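Long-range contact in putative peptidyl-arginine deiminase (Chlorobium tepidum, PDB 1XKN), which probably hydrolyses the guanidinium group of agmatine or of peptidyl-arginine, as a deiminase of the Porphyromonas-type family: residues A[100-105]-A[113-118]. Numbering follows the deposited sequence.
Sequences PNYVIR and KVIMNW. With NA (sodium ion), chain B.
Val103 and Val114 form an antiparallel hydrogen-bonded pair in a beta hairpin, with Val103 N to Val114 O and Val114 N to Val103 O both 3.0 Å. Toward the open end of the hairpin, Met116 N still donates to Asn101 O, but a water bridges Asn101 N and Met116 O. On one face, Ile115 CG1 meets Tyr102 CE1 obliquely at 3.7 Å. The two side chains point the same way, and both touch Val140 of helix 131-144. Ile115 CD1 also reaches Pro100 CB. On the other face, CG2 of Val103 and CG2 of Val114 meet tightly at 3.5 Å. Val114 CG1 sits over one face of the Arg105 guanidinium, toward its rim; Arg105 NH2 forms a salt bridge with Asp112. With Asn101 CG anti to the backbone N (chi1 -176°), the amide reaches the indole, and Asn101 OD1 accepts from Trp118 NE1 at 2.9 Å through an in-plane lone pair. The bond is bent, 136° at the hydrogen, with amide and indole nearly coplanar. Trp118 O and Asn117 OD1 bind the sodium ion, as does Asn134. The Asn101 amide thus probably helps fix the indole of a metal-binding residue, while water replaces the second Asn101-Met116 bond.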
loop_
_atom_site.group_PDB
_atom_site.type_symbol
_atom_site.label_atom_id
_atom_site.label_comp_id
_atom_site.label_asym_id
_atom_site.label_seq_id
_atom_site.Cartn_x
_atom_site.Cartn_y
_atom_site.Cartn_z
ATOM N N PRO A 100 4.240 2.887 -8.826
ATOM C CA PRO A 100 5.054 1.852 -9.471
ATOM C C PRO A 100 5.090 0.479 -8.805
ATOM O O PRO A 100 5.649 0.310 -7.722
ATOM C CB PRO A 100 6.434 2.501 -9.539
ATOM C CG PRO A 100 6.487 3.273 -8.272
ATOM C CD PRO A 100 5.103 3.913 -8.207
ATOM N N ASN A 101 4.491 -0.494 -9.481
ATOM C CA ASN A 101 4.443 -1.871 -9.012
ATOM C C ASN A 101 5.685 -2.577 -9.560
ATOM O O ASN A 101 5.649 -3.206 -10.616
ATOM C CB ASN A 101 3.163 -2.541 -9.535
ATOM C CG ASN A 101 2.970 -3.961 -9.018
ATOM O OD1 ASN A 101 2.069 -4.667 -9.465
ATOM N ND2 ASN A 101 3.811 -4.383 -8.077
ATOM N N TYR A 102 6.787 -2.439 -8.836
ATOM C CA TYR A 102 8.054 -3.050 -9.218
ATOM C C TYR A 102 7.992 -4.565 -9.120
ATOM O O TYR A 102 7.451 -5.107 -8.161
ATOM C CB TYR A 102 9.163 -2.575 -8.285
ATOM C CG TYR A 102 9.493 -1.113 -8.388
ATOM C CD1 TYR A 102 10.369 -0.646 -9.369
ATOM C CD2 TYR A 102 8.960 -0.197 -7.482
ATOM C CE1 TYR A 102 10.711 0.699 -9.438
ATOM C CE2 TYR A 102 9.294 1.146 -7.546
ATOM C CZ TYR A 102 10.172 1.585 -8.520
ATOM O OH TYR A 102 10.538 2.905 -8.563
ATOM N N VAL A 103 8.562 -5.238 -10.113
ATOM C CA VAL A 103 8.633 -6.694 -10.133
ATOM C C VAL A 103 9.974 -7.054 -10.760
ATOM O O VAL A 103 10.568 -6.238 -11.470
ATOM C CB VAL A 103 7.516 -7.347 -10.989
ATOM C CG1 VAL A 103 6.159 -7.142 -10.336
ATOM C CG2 VAL A 103 7.533 -6.777 -12.401
ATOM N N ILE A 104 10.455 -8.261 -10.489
ATOM C CA ILE A 104 11.715 -8.722 -11.055
ATOM C C ILE A 104 11.361 -9.610 -12.237
ATOM O O ILE A 104 10.599 -10.571 -12.094
ATOM C CB ILE A 104 12.541 -9.557 -10.042
ATOM C CG1 ILE A 104 12.765 -8.759 -8.755
ATOM C CG2 ILE A 104 13.875 -9.961 -10.667
ATOM C CD1 ILE A 104 13.381 -7.391 -8.972
ATOM N N ARG A 105 11.905 -9.283 -13.404
ATOM C CA ARG A 105 11.641 -10.052 -14.613
ATOM C C ARG A 105 12.768 -11.031 -14.903
ATOM O O ARG A 105 13.944 -10.676 -14.832
ATOM C CB ARG A 105 11.469 -9.112 -15.811
ATOM C CG ARG A 105 11.293 -9.833 -17.143
ATOM C CD ARG A 105 11.013 -8.866 -18.289
ATOM N NE ARG A 105 12.110 -7.933 -18.534
ATOM C CZ ARG A 105 12.081 -6.983 -19.465
ATOM N NH1 ARG A 105 11.010 -6.842 -20.236
ATOM N NH2 ARG A 105 13.118 -6.169 -19.624
ATOM N N LYS A 113 15.039 -5.420 -13.032
ATOM C CA LYS A 113 13.906 -4.806 -12.363
ATOM C C LYS A 113 13.104 -4.009 -13.380
ATOM O O LYS A 113 13.661 -3.240 -14.164
ATOM C CB LYS A 113 14.384 -3.895 -11.224
ATOM C CG LYS A 113 13.246 -3.324 -10.383
ATOM C CD LYS A 113 13.718 -2.808 -9.029
ATOM C CE LYS A 113 14.655 -1.620 -9.160
ATOM N NZ LYS A 113 15.117 -1.134 -7.822
ATOM N N VAL A 114 11.794 -4.218 -13.383
ATOM C CA VAL A 114 10.919 -3.509 -14.301
ATOM C C VAL A 114 9.704 -3.033 -13.531
ATOM O O VAL A 114 9.486 -3.443 -12.391
ATOM C CB VAL A 114 10.452 -4.419 -15.468
ATOM C CG1 VAL A 114 11.660 -5.002 -16.189
ATOM C CG2 VAL A 114 9.552 -5.524 -14.948
ATOM N N ILE A 115 8.925 -2.151 -14.143
ATOM C CA ILE A 115 7.718 -1.656 -13.502
ATOM C C ILE A 115 6.531 -2.268 -14.223
ATOM O O ILE A 115 6.411 -2.161 -15.441
ATOM C CB ILE A 115 7.650 -0.118 -13.552
ATOM C CG1 ILE A 115 8.699 0.459 -12.592
ATOM C CG2 ILE A 115 6.237 0.363 -13.192
ATOM C CD1 ILE A 115 8.790 1.967 -12.587
HETATM N N MSE A 116 5.673 -2.936 -13.457
HETATM C CA MSE A 116 4.490 -3.583 -13.997
HETATM C C MSE A 116 3.361 -2.569 -13.894
HETATM O O MSE A 116 2.812 -2.323 -12.819
HETATM C CB MSE A 116 4.178 -4.855 -13.195
HETATM C CG MSE A 116 3.035 -5.705 -13.753
HETATM SE SE MSE A 116 3.321 -6.199 -15.610
HETATM C CE MSE A 116 4.913 -7.273 -15.343
ATOM N N ASN A 117 3.042 -1.974 -15.037
ATOM C CA ASN A 117 2.024 -0.944 -15.136
ATOM C C ASN A 117 0.597 -1.460 -15.307
ATOM O O ASN A 117 0.233 -1.966 -16.371
ATOM C CB ASN A 117 2.391 -0.027 -16.303
ATOM C CG ASN A 117 1.411 1.090 -16.490
ATOM O OD1 ASN A 117 1.115 1.823 -15.551
ATOM N ND2 ASN A 117 0.906 1.244 -17.708
ATOM N N TRP A 118 -0.208 -1.343 -14.253
ATOM C CA TRP A 118 -1.609 -1.765 -14.315
ATOM C C TRP A 118 -2.400 -0.499 -14.588
ATOM O O TRP A 118 -1.858 0.589 -14.492
ATOM C CB TRP A 118 -2.084 -2.350 -12.979
ATOM C CG TRP A 118 -1.327 -3.559 -12.547
ATOM C CD1 TRP A 118 -0.157 -3.585 -11.847
ATOM C CD2 TRP A 118 -1.648 -4.923 -12.846
ATOM N NE1 TRP A 118 0.276 -4.877 -11.695
ATOM C CE2 TRP A 118 -0.617 -5.720 -12.302
ATOM C CE3 TRP A 118 -2.702 -5.547 -13.525
ATOM C CZ2 TRP A 118 -0.608 -7.117 -12.417
ATOM C CZ3 TRP A 118 -2.693 -6.937 -13.640
ATOM C CH2 TRP A 118 -1.650 -7.702 -13.090
HETATM NA NA NA B . -1.183 2.948 -14.953
HETATM O O HOH W 1 2.966 0.148 -11.730
HETATM O O HOH W 2 -1.339 3.086 -17.653
HETATM O O HOH W 3 -1.114 3.008 -12.332
#